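Local coordinates for protein urocanate hydratase (Paenibacillus sp. Soil724D2, PDB 7NED) that probably adds water to urocanate or thiourocanate with the help of bound NAD+, as a hydratase of bacterial ergothioneine breakdown, at residues F344-G358 / L396-R408. Residues are numbered along the deposited sequence; the frame is centred on the assembly and turned at random.
With URO ((2E)-3-(1H-imidazol-4-yl)acrylic acid), chain B.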
loop_
_atom_site.group_PDB
_atom_site.type_symbol
_atom_site.label_atom_id
_atom_site.label_comp_id
_atom_site.label_asym_id
_atom_site.label_seq_id
_atom_site.Cartn_x
_atom_site.Cartn_y
_atom_site.Cartn_z
ATOM N N PHE A 344 0.756 6.032 21.794
ATOM C CA PHE A 344 0.307 5.377 20.577
ATOM C C PHE A 344 -0.511 4.128 20.887
ATOM O O PHE A 344 -1.466 3.811 20.166
ATOM C CB PHE A 344 1.513 5.013 19.699
ATOM C CG PHE A 344 2.336 6.207 19.263
ATOM C CD1 PHE A 344 1.734 7.425 19.000
ATOM C CD2 PHE A 344 3.708 6.098 19.098
ATOM C CE1 PHE A 344 2.489 8.517 18.574
ATOM C CE2 PHE A 344 4.465 7.186 18.664
ATOM C CZ PHE A 344 3.844 8.402 18.426
ATOM N N ALA A 345 -0.172 3.425 21.969
ATOM C CA ALA A 345 -0.851 2.186 22.302
ATOM C C ALA A 345 -2.315 2.409 22.656
ATOM O O ALA A 345 -3.115 1.467 22.553
ATOM C CB ALA A 345 -0.116 1.482 23.436
ATOM N N ARG A 346 -2.699 3.631 22.999
ATOM C CA ARG A 346 -4.101 3.983 23.195
ATOM C C ARG A 346 -4.617 4.853 22.075
ATOM O O ARG A 346 -5.695 5.458 22.205
ATOM C CB ARG A 346 -4.304 4.691 24.546
ATOM C CG ARG A 346 -3.904 3.880 25.764
ATOM C CD ARG A 346 -4.373 4.535 27.096
ATOM N NE ARG A 346 -3.913 3.726 28.237
ATOM C CZ ARG A 346 -4.658 2.841 28.902
ATOM N NH1 ARG A 346 -5.936 2.662 28.596
ATOM N NH2 ARG A 346 -4.123 2.145 29.900
ATOM N N ALA A 347 -3.855 4.953 20.984
ATOM C CA ALA A 347 -4.194 5.793 19.837
ATOM C C ALA A 347 -4.319 7.256 20.244
ATOM O O ALA A 347 -5.047 8.021 19.611
ATOM C CB ALA A 347 -5.477 5.316 19.135
ATOM N N ILE A 348 -3.620 7.656 21.306
ATOM C CA ILE A 348 -3.426 9.087 21.542
ATOM C C ILE A 348 -2.396 9.588 20.540
ATOM O O ILE A 348 -1.298 9.022 20.414
ATOM C CB ILE A 348 -2.986 9.339 22.990
ATOM C CG1 ILE A 348 -4.014 8.743 23.961
ATOM C CG2 ILE A 348 -2.821 10.866 23.241
ATOM C CD1 ILE A 348 -3.489 8.463 25.375
ATOM N N GLY A 349 -2.745 10.621 19.784
ATOM C CA GLY A 349 -1.866 11.012 18.711
ATOM C C GLY A 349 -2.075 12.423 18.229
ATOM O O GLY A 349 -2.920 13.149 18.750
ATOM N N PRO A 350 -1.310 12.829 17.198
ATOM C CA PRO A 350 -1.187 14.257 16.821
ATOM C C PRO A 350 -2.370 14.819 16.044
ATOM O O PRO A 350 -2.246 15.311 14.920
ATOM C CB PRO A 350 0.118 14.271 16.012
ATOM C CG PRO A 350 0.280 12.840 15.508
ATOM C CD PRO A 350 -0.196 12.023 16.663
ATOM N N PHE A 351 -3.522 14.849 16.707
ATOM C CA PHE A 351 -4.743 15.360 16.101
ATOM C C PHE A 351 -4.659 16.882 15.989
ATOM O O PHE A 351 -4.040 17.538 16.822
ATOM C CB PHE A 351 -5.920 14.836 16.939
ATOM C CG PHE A 351 -7.269 15.158 16.395
ATOM C CD1 PHE A 351 -7.658 14.495 15.207
ATOM C CD2 PHE A 351 -8.270 15.611 17.223
ATOM C CE1 PHE A 351 -8.922 14.631 14.675
ATOM C CE2 PHE A 351 -9.578 15.701 16.736
ATOM C CZ PHE A 351 -9.914 15.196 15.451
ATOM N N ARG A 352 -5.196 17.438 14.915
ATOM C CA ARG A 352 -5.032 18.870 14.664
ATOM C C ARG A 352 -6.264 19.378 13.936
ATOM O O ARG A 352 -7.016 18.608 13.340
ATOM C CB ARG A 352 -3.759 19.132 13.847
ATOM C CG ARG A 352 -3.802 18.357 12.492
ATOM C CD ARG A 352 -2.473 18.353 11.743
ATOM N NE ARG A 352 -1.352 17.772 12.502
ATOM C CZ ARG A 352 -0.118 17.659 12.015
ATOM N NH1 ARG A 352 0.147 18.043 10.764
ATOM N NH2 ARG A 352 0.866 17.193 12.778
ATOM N N TRP A 353 -6.465 20.690 13.960
ATOM C CA TRP A 353 -7.606 21.257 13.264
ATOM C C TRP A 353 -7.245 22.644 12.772
ATOM O O TRP A 353 -6.335 23.280 13.287
ATOM C CB TRP A 353 -8.852 21.284 14.158
ATOM C CG TRP A 353 -8.610 21.780 15.544
ATOM C CD1 TRP A 353 -8.866 23.038 16.013
ATOM C CD2 TRP A 353 -8.125 21.023 16.662
ATOM N NE1 TRP A 353 -8.577 23.102 17.344
ATOM C CE2 TRP A 353 -8.097 21.893 17.765
ATOM C CE3 TRP A 353 -7.698 19.692 16.831
ATOM C CZ2 TRP A 353 -7.653 21.500 19.023
ATOM C CZ3 TRP A 353 -7.255 19.289 18.095
ATOM C CH2 TRP A 353 -7.241 20.189 19.175
ATOM N N VAL A 354 -7.931 23.083 11.726
ATOM C CA VAL A 354 -7.608 24.335 11.052
ATOM C C VAL A 354 -8.868 25.168 10.911
ATOM O O VAL A 354 -9.894 24.663 10.449
ATOM C CB VAL A 354 -6.984 24.070 9.675
ATOM C CG1 VAL A 354 -6.750 25.391 8.895
ATOM C CG2 VAL A 354 -5.660 23.310 9.857
ATOM N N ALA A 355 -8.776 26.454 11.267
ATOM C CA ALA A 355 -9.913 27.366 11.117
ATOM C C ALA A 355 -9.922 27.869 9.675
ATOM O O ALA A 355 -9.205 28.803 9.329
ATOM C CB ALA A 355 -9.797 28.524 12.103
ATOM N N LEU A 356 -10.721 27.233 8.818
ATOM C CA LEU A 356 -10.739 27.596 7.404
ATOM C C LEU A 356 -11.231 29.022 7.168
ATOM O O LEU A 356 -10.933 29.612 6.113
ATOM C CB LEU A 356 -11.617 26.608 6.650
ATOM C CG LEU A 356 -11.079 25.178 6.757
ATOM C CD1 LEU A 356 -12.194 24.142 6.526
ATOM C CD2 LEU A 356 -9.936 24.951 5.781
ATOM N N SER A 357 -11.985 29.587 8.113
ATOM C CA SER A 357 -12.386 30.987 7.951
ATOM C C SER A 357 -11.185 31.923 7.945
ATOM O O SER A 357 -11.271 33.035 7.402
ATOM C CB SER A 357 -13.359 31.388 9.054
ATOM O OG SER A 357 -12.719 31.440 10.331
ATOM N N GLY A 358 -10.068 31.489 8.512
ATOM C CA GLY A 358 -8.928 32.347 8.740
ATOM C C GLY A 358 -8.975 33.114 10.038
ATOM O O GLY A 358 -8.037 33.874 10.309
ATOM N N LEU A 396 -3.129 29.702 8.059
ATOM C CA LEU A 396 -4.439 29.659 8.677
ATOM C C LEU A 396 -4.297 29.341 10.161
ATOM O O LEU A 396 -3.484 28.491 10.524
ATOM C CB LEU A 396 -5.313 28.589 8.010
ATOM C CG LEU A 396 -5.707 28.898 6.573
ATOM C CD1 LEU A 396 -6.511 27.742 6.004
ATOM C CD2 LEU A 396 -6.537 30.194 6.561
ATOM N N PRO A 397 -5.043 30.014 11.042
ATOM C CA PRO A 397 -5.022 29.623 12.460
ATOM C C PRO A 397 -5.299 28.137 12.599
ATOM O O PRO A 397 -6.212 27.611 11.963
ATOM C CB PRO A 397 -6.141 30.468 13.080
ATOM C CG PRO A 397 -6.233 31.689 12.142
ATOM C CD PRO A 397 -5.979 31.131 10.775
ATOM N N ALA A 398 -4.508 27.461 13.439
ATOM C CA ALA A 398 -4.632 26.015 13.605
ATOM C C ALA A 398 -4.201 25.649 15.020
ATOM O O ALA A 398 -3.537 26.431 15.708
ATOM C CB ALA A 398 -3.779 25.263 12.571
ATOM N N ARG A 399 -4.519 24.415 15.421
ATOM C CA ARG A 399 -4.162 23.938 16.745
ATOM C C ARG A 399 -3.768 22.474 16.667
ATOM O O ARG A 399 -4.402 21.699 15.937
ATOM C CB ARG A 399 -5.327 24.126 17.737
ATOM C CG ARG A 399 -5.055 23.626 19.171
ATOM C CD ARG A 399 -3.950 24.446 19.899
ATOM N NE ARG A 399 -4.367 25.808 20.218
ATOM C CZ ARG A 399 -3.698 26.914 19.901
ATOM N NH1 ARG A 399 -2.547 26.871 19.216
ATOM N NH2 ARG A 399 -4.229 28.080 20.220
ATOM N N ILE A 400 -2.691 22.121 17.395
ATOM C CA ILE A 400 -2.299 20.734 17.634
ATOM C C ILE A 400 -2.820 20.328 19.004
ATOM O O ILE A 400 -2.761 21.114 19.972
ATOM C CB ILE A 400 -0.774 20.544 17.544
ATOM C CG1 ILE A 400 -0.400 19.054 17.673
ATOM C CG2 ILE A 400 -0.080 21.346 18.592
ATOM C CD1 ILE A 400 -0.857 18.214 16.374
ATOM N N GLY A 401 -3.352 19.104 19.104
ATOM C CA GLY A 401 -3.817 18.683 20.414
ATOM C C GLY A 401 -3.945 17.178 20.455
ATOM O O GLY A 401 -4.801 16.609 19.774
ATOM N N TRP A 402 -3.065 16.515 21.199
ATOM C CA TRP A 402 -3.027 15.057 21.183
ATOM C C TRP A 402 -4.211 14.516 21.959
ATOM O O TRP A 402 -4.379 14.809 23.151
ATOM C CB TRP A 402 -1.717 14.538 21.775
ATOM C CG TRP A 402 -0.577 14.660 20.840
ATOM C CD1 TRP A 402 -0.230 15.760 20.112
ATOM C CD2 TRP A 402 0.387 13.644 20.531
ATOM N NE1 TRP A 402 0.895 15.490 19.362
ATOM C CE2 TRP A 402 1.283 14.191 19.592
ATOM C CE3 TRP A 402 0.572 12.321 20.954
ATOM C CZ2 TRP A 402 2.365 13.450 19.042
ATOM C CZ3 TRP A 402 1.630 11.578 20.397
ATOM C CH2 TRP A 402 2.517 12.153 19.460
ATOM N N PHE A 403 -5.018 13.709 21.277
ATOM C CA PHE A 403 -6.211 13.120 21.829
ATOM C C PHE A 403 -6.221 11.644 21.448
ATOM O O PHE A 403 -5.686 11.254 20.401
ATOM C CB PHE A 403 -7.477 13.812 21.278
ATOM C CG PHE A 403 -7.837 15.094 21.990
ATOM C CD1 PHE A 403 -8.345 15.060 23.271
ATOM C CD2 PHE A 403 -7.734 16.323 21.351
ATOM C CE1 PHE A 403 -8.729 16.224 23.944
ATOM C CE2 PHE A 403 -8.121 17.495 22.026
ATOM C CZ PHE A 403 -8.626 17.428 23.315
ATOM N N GLY A 404 -6.880 10.823 22.269
ATOM C CA GLY A 404 -7.013 9.415 21.977
ATOM C C GLY A 404 -8.410 8.995 21.540
ATOM O O GLY A 404 -9.239 9.800 21.086
ATOM N N HIS A 405 -8.682 7.700 21.701
ATOM C CA HIS A 405 -9.895 7.112 21.147
ATOM C C HIS A 405 -11.127 7.656 21.860
ATOM O O HIS A 405 -11.209 7.634 23.092
ATOM C CB HIS A 405 -9.843 5.587 21.277
ATOM C CG HIS A 405 -11.046 4.905 20.713
ATOM N ND1 HIS A 405 -11.240 4.742 19.357
ATOM C CD2 HIS A 405 -12.140 4.381 21.315
ATOM C CE1 HIS A 405 -12.395 4.137 19.149
ATOM N NE2 HIS A 405 -12.956 3.895 20.321
ATOM N N GLY A 406 -12.101 8.101 21.084
ATOM C CA GLY A 406 -13.333 8.634 21.610
ATOM C C GLY A 406 -13.220 10.123 21.866
ATOM O O GLY A 406 -14.147 10.869 21.557
ATOM N N ASP A 407 -12.086 10.571 22.400
ATOM C CA ASP A 407 -11.877 12.009 22.598
ATOM C C ASP A 407 -11.802 12.755 21.268
ATOM O O ASP A 407 -12.397 13.838 21.128
ATOM C CB ASP A 407 -10.610 12.250 23.414
ATOM C CG ASP A 407 -10.801 11.958 24.882
ATOM O OD1 ASP A 407 -11.951 11.732 25.301
ATOM O OD2 ASP A 407 -9.799 11.933 25.615
ATOM N N ARG A 408 -11.096 12.200 20.268
ATOM C CA ARG A 408 -11.086 12.862 18.963
ATOM C C ARG A 408 -12.505 13.054 18.474
ATOM O O ARG A 408 -12.877 14.131 17.990
ATOM C CB ARG A 408 -10.269 12.070 17.922
ATOM C CG ARG A 408 -8.810 12.050 18.221
ATOM C CD ARG A 408 -7.973 11.479 17.096
ATOM N NE ARG A 408 -6.739 10.921 17.645
ATOM C CZ ARG A 408 -5.807 10.345 16.907
ATOM N NH1 ARG A 408 -5.982 10.279 15.586
ATOM N NH2 ARG A 408 -4.730 9.809 17.471
HETATM O OAA URO B . 3.175 17.426 11.560
HETATM C CAI URO B . 3.374 17.358 10.274
HETATM O OAB URO B . 2.756 17.973 9.499
HETATM C CAC URO B . 4.399 16.441 9.750
HETATM C CAD URO B . 5.101 15.709 10.575
HETATM C CAJ URO B . 6.038 14.894 9.897
HETATM C CAF URO B . 7.114 14.239 10.419
HETATM N NAH URO B . 7.889 13.705 9.425
HETATM C CAE URO B . 7.275 14.031 8.310
HETATM N NAG URO B . 6.155 14.750 8.540
HETATM O O HOH W 1 -7.303 6.480 23.911
#
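Trp-353 and Arg-399 form the hydrogen-bonded pair of an antiparallel strand pairing, 351-355 against 398-400, at one border of the eight-stranded mixed sheet; strand 428-441 flanks 351-355 on its other edge. Trp-353 N gives its hydrogen to Arg-399 O and Trp-353 O takes one from Arg-399 N, while Gly-401 N to Phe-351 O and the nearly straight Ala-355 N to Pro-397 O (2.9 Å) extend the pairing. Glycine suits position 401, where a side chain would run into Trp-353 CH2. On the face of Arg-352 and Ile-400, Arg-352 bends at chi3 (58°) to bring its guanidinium edge to the urocanate carboxylate. NH1 of Arg-352 binds OAB at 2.9 Å and NH2 binds OAA at 2.6 Å, a fork suited to an anion. Farther along, the indole of Trp-402 lies flat against Gly-349 and Pro-350, and its CZ3 meets Phe-344 CE1 rim to rim at 3.7 Å. With the indole cut back to an alanine, Pro-350 and Phe-344 are likely to lose their aromatic partner, opening a gap beside the proline. The long alkyl chain of Arg-408 suits a second ring, its CG packing over the Phe-351 face, while NH2 reaches a salt bridge with Asp-436 and a weak bond to Ala-347 O. The carbonyl O of buried Phe-403 is gripped from opposite faces of its plane, by Gly-349 N at 3.1 Å and by Arg-408 NE at 3.0 Å.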